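Local coordinates for cytosine deaminase (Klebsiella pneumoniae, PDB 4R85), which deaminates 5-methylcytosine and probably cytosine, using an iron-bearing active site of the amidohydrolase fold, at residues Gly153-Thr165 with Ser190-Tyr202. Numbering follows the deposited sequence.
Sequences GIESYPNGRELMT and SSVMFLMDLAQRY
The ring of Phe194 is the bump on which the two segments fit together: it stands out from helix 190-202 into a hollow formed by Ile154, Arg161, Met164 and Thr165. With CG anti to the backbone N (chi1 168°), the ring reaches in under the aliphatic part of Arg161, whose CG sits over its centre, 3.7 Å from the centroid, in a CH-pi contact. The extended arginine chain runs on across this face in the opposite sense to the phenylalanine, until its guanidinium comes to lie over Phe194 CB, its plane 32° from that of the ring. Along the rim of the ring lie Met164 CB and Thr165 OG1, both near its plane, while Ile154 CG2 approaches CD2 of Phe194 obliquely at 3.8 Å. In the (beta/alpha)8 barrel of the amidohydrolases, helices 160-170 and 185-202 are neighbours in the outer layer, their segments here running in the same direction, 27° apart, and the loop carrying Ile154 and Glu155 leads out of barrel strand 143-149. Inward from the ring, Met164 and Leu195 both pack on Val175 of the next strand. Glu155 holds the guanidinium in place side-on: Arg161 NH2 gives an almost straight 2.8 Å bond to the syn lone pair of Glu155 OE1, and NE reaches OE2. Glu155 OE1 takes a second bond, from Ser190 OG at 2.6 Å, arriving from above the carboxylate plane, which ties the salt bridge to helix 190-202. Further along, Leu198 CD2 nestles 3.9 Å from Met164 CB, and Leu198 CD1 lies against Thr165 OG1, whose hydroxyl bonds back to Arg161 O. Thr165 CG2 projects instead to Tyr202 OH, 3.4 Å away, a hydroxyl hydrogen-bonded to Glu169 one turn on in helix 160-170.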
loop_
_atom_site.group_PDB
_atom_site.type_symbol
_atom_site.label_atom_id
_atom_site.label_comp_id
_atom_site.label_asym_id
_atom_site.label_seq_id
_atom_site.Cartn_x
_atom_site.Cartn_y
_atom_site.Cartn_z
ATOM N N GLY A 153 13.674 14.938 -23.484
ATOM C CA GLY A 153 13.081 15.019 -24.803
ATOM C C GLY A 153 14.039 14.660 -25.916
ATOM O O GLY A 153 15.249 14.890 -25.823
ATOM N N ILE A 154 13.491 14.072 -26.971
ATOM C CA ILE A 154 14.242 13.795 -28.187
ATOM C C ILE A 154 14.384 15.061 -29.039
ATOM O O ILE A 154 15.481 15.405 -29.496
ATOM C CB ILE A 154 13.533 12.695 -29.015
ATOM C CG1 ILE A 154 13.532 11.387 -28.229
ATOM C CG2 ILE A 154 14.207 12.518 -30.373
ATOM C CD1 ILE A 154 12.769 10.258 -28.900
ATOM N N GLU A 155 13.271 15.751 -29.261
ATOM C CA GLU A 155 13.254 16.891 -30.169
ATOM C C GLU A 155 13.564 18.178 -29.421
ATOM O O GLU A 155 13.830 19.204 -30.035
ATOM C CB GLU A 155 11.877 17.031 -30.840
ATOM C CG GLU A 155 11.258 15.741 -31.362
ATOM C CD GLU A 155 11.929 15.229 -32.640
ATOM O OE1 GLU A 155 11.243 14.552 -33.432
ATOM O OE2 GLU A 155 13.133 15.497 -32.862
ATOM N N SER A 156 13.518 18.109 -28.094
ATOM C CA SER A 156 13.534 19.307 -27.255
ATOM C C SER A 156 14.853 19.490 -26.486
ATOM O O SER A 156 15.016 20.456 -25.740
ATOM C CB SER A 156 12.347 19.262 -26.279
ATOM O OG SER A 156 11.129 18.901 -26.943
ATOM N N TYR A 157 15.782 18.558 -26.676
ATOM C CA TYR A 157 17.084 18.568 -26.004
ATOM C C TYR A 157 18.165 18.584 -27.077
ATOM O O TYR A 157 18.001 17.937 -28.113
ATOM C CB TYR A 157 17.223 17.303 -25.154
ATOM C CG TYR A 157 18.449 17.267 -24.274
ATOM C CD1 TYR A 157 19.599 16.588 -24.675
ATOM C CD2 TYR A 157 18.462 17.919 -23.044
ATOM C CE1 TYR A 157 20.730 16.558 -23.875
ATOM C CE2 TYR A 157 19.595 17.895 -22.233
ATOM C CZ TYR A 157 20.722 17.213 -22.657
ATOM O OH TYR A 157 21.840 17.178 -21.863
ATOM N N PRO A 158 19.265 19.335 -26.851
ATOM C CA PRO A 158 20.343 19.417 -27.848
ATOM C C PRO A 158 20.845 18.034 -28.281
ATOM O O PRO A 158 21.204 17.216 -27.429
ATOM C CB PRO A 158 21.455 20.173 -27.112
ATOM C CG PRO A 158 20.751 20.954 -26.072
ATOM C CD PRO A 158 19.560 20.142 -25.653
ATOM N N ASN A 159 20.843 17.786 -29.590
ATOM C CA ASN A 159 21.330 16.524 -30.148
ATOM C C ASN A 159 20.592 15.285 -29.639
ATOM O O ASN A 159 21.152 14.181 -29.632
ATOM C CB ASN A 159 22.820 16.401 -29.866
ATOM C CG ASN A 159 23.556 17.687 -30.166
ATOM O OD1 ASN A 159 24.103 18.338 -29.264
ATOM N ND2 ASN A 159 23.541 18.084 -31.429
ATOM N N GLY A 160 19.347 15.465 -29.215
ATOM C CA GLY A 160 18.543 14.365 -28.709
ATOM C C GLY A 160 18.511 13.133 -29.599
ATOM O O GLY A 160 18.627 12.002 -29.110
ATOM N N ARG A 161 18.368 13.333 -30.904
ATOM C CA ARG A 161 18.333 12.189 -31.827
ATOM C C ARG A 161 19.676 11.442 -31.899
ATOM O O ARG A 161 19.692 10.207 -31.939
ATOM C CB ARG A 161 17.845 12.610 -33.224
ATOM C CG ARG A 161 16.353 12.991 -33.280
ATOM C CD ARG A 161 15.907 13.340 -34.714
ATOM N NE ARG A 161 14.469 13.601 -34.786
ATOM C CZ ARG A 161 13.707 13.340 -35.847
ATOM N NH1 ARG A 161 14.243 12.813 -36.938
ATOM N NH2 ARG A 161 12.401 13.599 -35.814
ATOM N N GLU A 162 20.790 12.190 -31.896
ATOM C CA GLU A 162 22.131 11.601 -31.879
ATOM C C GLU A 162 22.363 10.782 -30.630
ATOM O O GLU A 162 22.995 9.732 -30.676
ATOM C CB GLU A 162 23.228 12.682 -31.880
ATOM C CG GLU A 162 23.397 13.451 -33.152
ATOM C CD GLU A 162 24.652 14.320 -33.134
ATOM O OE1 GLU A 162 25.266 14.526 -32.045
ATOM O OE2 GLU A 162 25.034 14.773 -34.229
ATOM N N LEU A 163 21.914 11.309 -29.499
ATOM C CA LEU A 163 22.095 10.629 -28.221
ATOM C C LEU A 163 21.301 9.325 -28.158
ATOM O O LEU A 163 21.802 8.312 -27.677
ATOM C CB LEU A 163 21.700 11.545 -27.065
ATOM C CG LEU A 163 22.712 12.677 -26.851
ATOM C CD1 LEU A 163 22.101 13.765 -25.965
ATOM C CD2 LEU A 163 23.983 12.110 -26.233
ATOM N N MET A 164 20.071 9.358 -28.649
ATOM C CA MET A 164 19.243 8.142 -28.713
ATOM C C MET A 164 19.917 7.088 -29.586
ATOM O O MET A 164 19.999 5.920 -29.219
ATOM C CB MET A 164 17.858 8.458 -29.269
ATOM C CG MET A 164 16.946 9.183 -28.279
ATOM S SD MET A 164 16.490 8.113 -26.901
ATOM C CE MET A 164 15.345 6.969 -27.718
ATOM N N THR A 165 20.411 7.521 -30.740
ATOM C CA THR A 165 21.057 6.620 -31.696
ATOM C C THR A 165 22.330 6.046 -31.095
ATOM O O THR A 165 22.582 4.844 -31.182
ATOM C CB THR A 165 21.369 7.363 -33.010
ATOM O OG1 THR A 165 20.152 7.892 -33.554
ATOM C CG2 THR A 165 22.036 6.445 -34.036
ATOM N N SER A 190 6.400 13.863 -33.828
ATOM C CA SER A 190 7.610 13.543 -34.578
ATOM C C SER A 190 8.558 12.686 -33.743
ATOM O O SER A 190 9.263 11.830 -34.289
ATOM C CB SER A 190 8.314 14.799 -35.101
ATOM O OG SER A 190 8.874 15.552 -34.038
ATOM N N SER A 191 8.565 12.891 -32.423
ATOM C CA SER A 191 9.426 12.067 -31.568
ATOM C C SER A 191 9.024 10.589 -31.642
ATOM O O SER A 191 9.883 9.702 -31.662
ATOM C CB SER A 191 9.451 12.568 -30.116
ATOM O OG SER A 191 8.270 12.229 -29.404
ATOM N N VAL A 192 7.721 10.324 -31.691
ATOM C CA VAL A 192 7.263 8.935 -31.767
ATOM C C VAL A 192 7.641 8.324 -33.116
ATOM O O VAL A 192 8.092 7.172 -33.174
ATOM C CB VAL A 192 5.750 8.796 -31.488
ATOM C CG1 VAL A 192 5.284 7.359 -31.741
ATOM C CG2 VAL A 192 5.423 9.237 -30.050
ATOM N N MET A 193 7.490 9.091 -34.194
ATOM C CA MET A 193 7.890 8.598 -35.518
ATOM C C MET A 193 9.378 8.261 -35.551
ATOM O O MET A 193 9.774 7.199 -36.048
ATOM C CB MET A 193 7.555 9.612 -36.614
ATOM C CG MET A 193 6.084 9.995 -36.671
ATOM S SD MET A 193 5.006 8.544 -36.923
ATOM C CE MET A 193 3.397 9.345 -36.975
ATOM N N PHE A 194 10.197 9.157 -34.998
ATOM C CA PHE A 194 11.632 8.922 -34.905
ATOM C C PHE A 194 11.988 7.659 -34.117
ATOM O O PHE A 194 12.800 6.855 -34.564
ATOM C CB PHE A 194 12.368 10.125 -34.284
ATOM C CG PHE A 194 13.791 9.814 -33.917
ATOM C CD1 PHE A 194 14.784 9.799 -34.896
ATOM C CD2 PHE A 194 14.133 9.476 -32.613
ATOM C CE1 PHE A 194 16.104 9.486 -34.572
ATOM C CE2 PHE A 194 15.460 9.166 -32.279
ATOM C CZ PHE A 194 16.439 9.172 -33.261
ATOM N N LEU A 195 11.418 7.511 -32.929
ATOM C CA LEU A 195 11.832 6.431 -32.048
ATOM C C LEU A 195 11.396 5.078 -32.613
ATOM O O LEU A 195 12.107 4.087 -32.479
ATOM C CB LEU A 195 11.332 6.633 -30.610
ATOM C CG LEU A 195 9.867 6.413 -30.210
ATOM C CD1 LEU A 195 9.551 4.944 -29.851
ATOM C CD2 LEU A 195 9.516 7.331 -29.038
ATOM N N MET A 196 10.239 5.048 -33.259
ATOM C CA MET A 196 9.789 3.823 -33.915
ATOM C C MET A 196 10.682 3.467 -35.108
ATOM O O MET A 196 11.020 2.302 -35.304
ATOM C CB MET A 196 8.310 3.922 -34.322
ATOM C CG MET A 196 7.354 3.989 -33.135
ATOM S SD MET A 196 7.338 2.503 -32.090
ATOM C CE MET A 196 6.276 1.413 -33.061
ATOM N N ASP A 197 11.085 4.471 -35.890
ATOM C CA ASP A 197 12.036 4.245 -36.981
ATOM C C ASP A 197 13.359 3.705 -36.444
ATOM O O ASP A 197 13.940 2.777 -37.016
ATOM C CB ASP A 197 12.312 5.540 -37.759
ATOM C CG ASP A 197 11.147 5.959 -38.648
ATOM O OD1 ASP A 197 10.250 5.124 -38.899
ATOM O OD2 ASP A 197 11.143 7.121 -39.109
ATOM N N LEU A 198 13.848 4.326 -35.370
ATOM C CA LEU A 198 15.067 3.882 -34.696
ATOM C C LEU A 198 14.971 2.410 -34.271
ATOM O O LEU A 198 15.841 1.608 -34.593
ATOM C CB LEU A 198 15.341 4.768 -33.471
ATOM C CG LEU A 198 16.668 4.566 -32.731
ATOM C CD1 LEU A 198 17.860 4.852 -33.639
ATOM C CD2 LEU A 198 16.708 5.441 -31.456
ATOM N N ALA A 199 13.916 2.057 -33.548
ATOM C CA ALA A 199 13.720 0.673 -33.109
ATOM C C ALA A 199 13.671 -0.301 -34.278
ATOM O O ALA A 199 14.239 -1.392 -34.204
ATOM C CB ALA A 199 12.469 0.550 -32.285
ATOM N N GLN A 200 13.003 0.088 -35.360
ATOM C CA GLN A 200 12.923 -0.798 -36.529
ATOM C C GLN A 200 14.255 -0.950 -37.232
ATOM O O GLN A 200 14.608 -2.040 -37.682
ATOM C CB GLN A 200 11.888 -0.305 -37.539
ATOM C CG GLN A 200 10.497 -0.781 -37.258
ATOM C CD GLN A 200 9.598 -0.711 -38.478
ATOM O OE1 GLN A 200 9.340 0.366 -39.017
ATOM N NE2 GLN A 200 9.116 -1.860 -38.918
ATOM N N ARG A 201 14.994 0.147 -37.347
ATOM C CA ARG A 201 16.269 0.111 -38.044
ATOM C C ARG A 201 17.305 -0.757 -37.318
ATOM O O ARG A 201 18.116 -1.424 -37.955
ATOM C CB ARG A 201 16.804 1.522 -38.281
ATOM C CG ARG A 201 18.173 1.531 -38.925
ATOM C CD ARG A 201 18.291 2.617 -39.963
ATOM N NE ARG A 201 19.548 2.519 -40.699
ATOM C CZ ARG A 201 20.010 3.471 -41.502
ATOM N NH1 ARG A 201 19.316 4.589 -41.664
ATOM N NH2 ARG A 201 21.165 3.309 -42.135
ATOM N N TYR A 202 17.251 -0.772 -35.988
ATOM C CA TYR A 202 18.219 -1.534 -35.197
ATOM C C TYR A 202 17.619 -2.807 -34.583
ATOM O O TYR A 202 18.294 -3.515 -33.848
ATOM C CB TYR A 202 18.814 -0.665 -34.083
ATOM C CG TYR A 202 19.748 0.439 -34.552
ATOM C CD1 TYR A 202 19.257 1.688 -34.924
ATOM C CD2 TYR A 202 21.126 0.240 -34.596
ATOM C CE1 TYR A 202 20.111 2.706 -35.346
ATOM C CE2 TYR A 202 21.989 1.259 -35.016
ATOM C CZ TYR A 202 21.472 2.484 -35.391
ATOM O OH TYR A 202 22.324 3.499 -35.804
HETATM O O HOH W 1 10.301 12.530 -37.534
#